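Local coordinates for phosphoenolpyruvate--glycerone phosphotransferase (Enterococcus faecalis, PDB 3B48) that probably serves as the phosphoryl donor subunit of a dihydroxyacetone kinase complex, relaying phosphoryl groups from phosphoenolpyruvate through histidine residues, at the interface of chains A and B. Sequence-based numbering; all coordinates share one arbitrary frame. Chains: chain A/B, Uncharacterized protein.

Contact 1: the interface of chains A and B. Residues chain A 72-73; chain B 24, 28, 104, 107.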
# COMPACT_ATOMS: atom_id res chain seq x y z
N ASP A 72 1.62 -3.03 -6.65
CA ASP A 72 2.59 -2.40 -5.76
C ASP A 72 4.01 -2.36 -6.30
O ASP A 72 4.48 -1.31 -6.69
CB ASP A 72 2.55 -2.96 -4.31
CG ASP A 72 2.48 -4.48 -4.25
OD1 ASP A 72 2.81 -5.15 -5.26
OD2 ASP A 72 2.10 -5.00 -3.18
N LEU A 73 4.67 -3.51 -6.33
CA LEU A 73 6.09 -3.55 -6.62
C LEU A 73 6.37 -4.06 -8.04
O LEU A 73 5.42 -4.27 -8.81
CB LEU A 73 6.84 -4.33 -5.53
CG LEU A 73 6.54 -3.90 -4.07
CD1 LEU A 73 7.32 -4.80 -3.14
CD2 LEU A 73 6.83 -2.40 -3.76
N MSE B 24 5.78 -9.79 3.25
CA MSE B 24 6.21 -9.65 1.84
C MSE B 24 7.62 -9.10 1.73
O MSE B 24 8.46 -9.67 1.06
CB MSE B 24 5.25 -8.76 1.06
CG MSE B 24 5.54 -8.73 -0.43
SE MSE B 24 4.36 -7.51 -1.39
CE MSE B 24 4.94 -5.83 -0.55
N MSE B 28 10.99 -11.24 0.68
CA MSE B 28 11.76 -10.73 -0.45
C MSE B 28 13.22 -10.49 -0.05
O MSE B 28 14.05 -10.16 -0.92
CB MSE B 28 11.14 -9.46 -1.02
CG MSE B 28 9.90 -9.72 -1.85
SE MSE B 28 9.04 -8.08 -2.45
CE MSE B 28 10.29 -7.76 -3.95
N GLU B 104 4.58 0.89 -0.97
CA GLU B 104 5.70 1.30 -1.78
C GLU B 104 6.73 2.14 -1.05
O GLU B 104 7.91 1.94 -1.23
CB GLU B 104 5.24 1.97 -3.07
CG GLU B 104 4.30 1.09 -3.94
CD GLU B 104 2.80 1.29 -3.62
OE1 GLU B 104 2.44 1.78 -2.52
OE2 GLU B 104 1.98 0.96 -4.48
N PHE B 107 8.70 -0.30 1.37
CA PHE B 107 9.56 -1.22 0.64
C PHE B 107 10.79 -0.45 0.18
O PHE B 107 11.90 -0.96 0.30
CB PHE B 107 8.84 -1.91 -0.55
CG PHE B 107 9.77 -2.65 -1.49
CD1 PHE B 107 10.18 -3.96 -1.21
CD2 PHE B 107 10.29 -2.02 -2.62
CE1 PHE B 107 11.08 -4.62 -2.05
CE2 PHE B 107 11.17 -2.71 -3.49
CZ PHE B 107 11.55 -4.01 -3.18
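A:Leu73 projects from the loop that follows strand 66-71 onto the ring of B:Phe107, and with 88 Å² hidden by the partner it carries most of this patch of the homodimer interface. Its CD1 methyl stands 3.7 Å from the centroid of the B:Phe107 ring, over one face but displaced toward the rim, a CH-pi contact. The second methyl, CD2, lies 3.7 Å from B:Phe107 CD2, so both branches lie on the same face, CD2 just beyond the rim by CG. B:Phe107 has CG anti to its backbone N (chi1 168°), which presents the ring from helix 102-113 to the leucine fork.

Two selenomethionines, probably introduced for phasing, add to the apolar surround of CD1. The terminal methyl CE of B:Met24 comes within 3.7 Å of A:Leu73 CD1, its chain turning at chi3 (64°) after an extended run from helix 15-27. From B:Met28 it is the selenium, SE, that approaches A:Leu73 CD1, at 3.8 Å.

A:Asp72 flanks this cluster without making a polar bond across it. Its carboxylate OD1 accepts from A:Leu73 N at 2.7 Å, approached from the anti side and tilted out of the carboxylate plane, a bond that ties the side chain back to the loop. The methylene CG of B:Glu104 nears the backbone carbonyl oxygen A:Asp72 O, at 3.6 Å. The other carboxylate oxygen, A:Asp72 OD2, meets B:Met24 SE tip to tip at 3.8 Å.

Contact 2: the interface of chains A and B. Residues chain A 71-73, 100-102; chain B 103-104, 130, 132.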
# COMPACT_ATOMS: atom_id res chain seq x y z
N ALA A 71 -1.27 -2.06 -8.67
CA ALA A 71 -0.18 -2.97 -8.30
C ALA A 71 0.75 -2.28 -7.32
O ALA A 71 0.70 -1.06 -7.17
CB ALA A 71 0.61 -3.37 -9.56
N ASP A 72 1.62 -3.03 -6.65
CA ASP A 72 2.59 -2.40 -5.76
C ASP A 72 4.01 -2.36 -6.30
O ASP A 72 4.48 -1.31 -6.69
CB ASP A 72 2.55 -2.96 -4.31
CG ASP A 72 2.48 -4.48 -4.25
OD1 ASP A 72 2.81 -5.15 -5.26
OD2 ASP A 72 2.10 -5.00 -3.18
N LEU A 73 4.67 -3.51 -6.33
CA LEU A 73 6.09 -3.55 -6.62
C LEU A 73 6.37 -4.06 -8.04
O LEU A 73 5.42 -4.27 -8.81
CB LEU A 73 6.84 -4.33 -5.53
CG LEU A 73 6.54 -3.90 -4.07
CD1 LEU A 73 7.32 -4.80 -3.14
CD2 LEU A 73 6.83 -2.40 -3.76
N ALA A 100 -0.74 4.77 -9.53
CA ALA A 100 -1.11 5.17 -8.17
C ALA A 100 -0.49 4.23 -7.15
O ALA A 100 -0.05 3.15 -7.55
CB ALA A 100 -2.61 5.19 -8.02
N PRO A 101 -0.43 4.63 -5.85
CA PRO A 101 -0.09 3.69 -4.78
C PRO A 101 -1.17 2.62 -4.60
O PRO A 101 -2.37 2.93 -4.63
CB PRO A 101 -0.06 4.56 -3.52
CG PRO A 101 -0.81 5.80 -3.87
CD PRO A 101 -0.66 6.00 -5.34
N LEU A 102 -0.74 1.39 -4.37
CA LEU A 102 -1.68 0.28 -4.30
C LEU A 102 -2.82 0.51 -3.30
O LEU A 102 -3.97 0.34 -3.66
CB LEU A 102 -0.96 -1.04 -4.03
CG LEU A 102 -1.85 -2.25 -3.72
CD1 LEU A 102 -2.70 -2.74 -4.95
CD2 LEU A 102 -0.98 -3.33 -3.23
N VAL B 103 2.65 0.82 1.22
CA VAL B 103 3.38 -0.36 0.72
C VAL B 103 4.71 0.05 0.05
O VAL B 103 5.80 -0.38 0.47
CB VAL B 103 2.52 -1.23 -0.27
CG1 VAL B 103 3.36 -2.44 -0.78
CG2 VAL B 103 1.23 -1.71 0.40
N GLU B 104 4.58 0.89 -0.97
CA GLU B 104 5.70 1.30 -1.78
C GLU B 104 6.73 2.14 -1.05
O GLU B 104 7.91 1.94 -1.23
CB GLU B 104 5.24 1.97 -3.07
CG GLU B 104 4.30 1.09 -3.94
CD GLU B 104 2.80 1.29 -3.62
OE1 GLU B 104 2.44 1.78 -2.52
OE2 GLU B 104 1.98 0.96 -4.48
N GLY B 130 5.37 5.85 -4.94
CA GLY B 130 4.08 5.35 -5.47
C GLY B 130 3.84 5.04 -6.96
O GLY B 130 2.88 4.35 -7.30
N LYS B 132 4.55 3.93 -11.17
CA LYS B 132 4.79 2.64 -11.81
C LYS B 132 5.23 2.82 -13.26
O LYS B 132 5.59 1.84 -13.91
CB LYS B 132 3.50 1.79 -11.78
CG LYS B 132 2.56 1.94 -10.53
CD LYS B 132 3.10 1.19 -9.37
CE LYS B 132 2.59 1.71 -8.06
NZ LYS B 132 3.64 1.47 -7.08
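B:Glu104 OE2, a carboxylate oxygen, is gripped by one donor from each chain. A:Leu102 N, the backbone amide of the first residue of helix 102-113, donates to it at 2.8 Å with an angle of 165° at the hydrogen, a nearly straight bond that uses the syn lone pair of OE2. In this dimer of the PTS EIIA-man (type 4) family, B:Glu104 therefore caps the N-terminal end of the partner's helix; the helix dipole would be expected to stabilise a negative charge there. The second donor is B:Lys132 NZ, 3.1 Å from B:Glu104 OE2, a salt bridge within chain B that meets the oxygen on its anti side and tilted out of the carboxylate plane. The bend of the glutamate at chi2 (91°) carries its carboxylate toward that helix start, close beside the backbone of A:Pro101, whose CA is 3.4 Å from B:Glu104 OE2.

The same ammonium group also binds across the interface. B:Lys132 NZ donates to the backbone carbonyl A:Asp72 O at 2.9 Å, in the carbonyl plane and on a lone pair, with a C=O...N angle of 139°. NZ thus bridges a main-chain acceptor of chain A and the carboxylate of its own chain, and may help to hold B:Glu104 in its capping position. The aliphatic part of the lysine passes beside the end of strand 66-71, with CE 3.5 Å from A:Ala71 O.

Apolar contact flanks the polar centre where B:Val103, next to the glutamate on helix 102-113, meets A:Asp72 at an angle. The valine branch CG1, anti to its own backbone N, touches A:Asp72 CB at 3.7 Å and lies equally near the carboxylate oxygen OD2. To one side of the lysine tip, B:Gly130 comes up to A:Ala100, but their carbonyl oxygens can only accept, so their close approach is a clash and carries no bond.

The C-alpha centres of contact 1 and contact 2 are about 8 Å apart, and the two share A:Asp72, A:Leu73 and B:Glu104, making them adjoining parts of one surface. The loop after strand 66-71 of chain A and helix 102-113 of chain B run through both: contact 1 is mainly apolar across the interface, whereas contact 2 adds polar bonds and recruits the chain B segment near the C terminus. Because the interface is two-fold symmetric, each contact recurs with the chains exchanged, so helix 102-113 of each subunit both supplies a capping glutamate and receives one, consistent with the homodimer expected for DhaM.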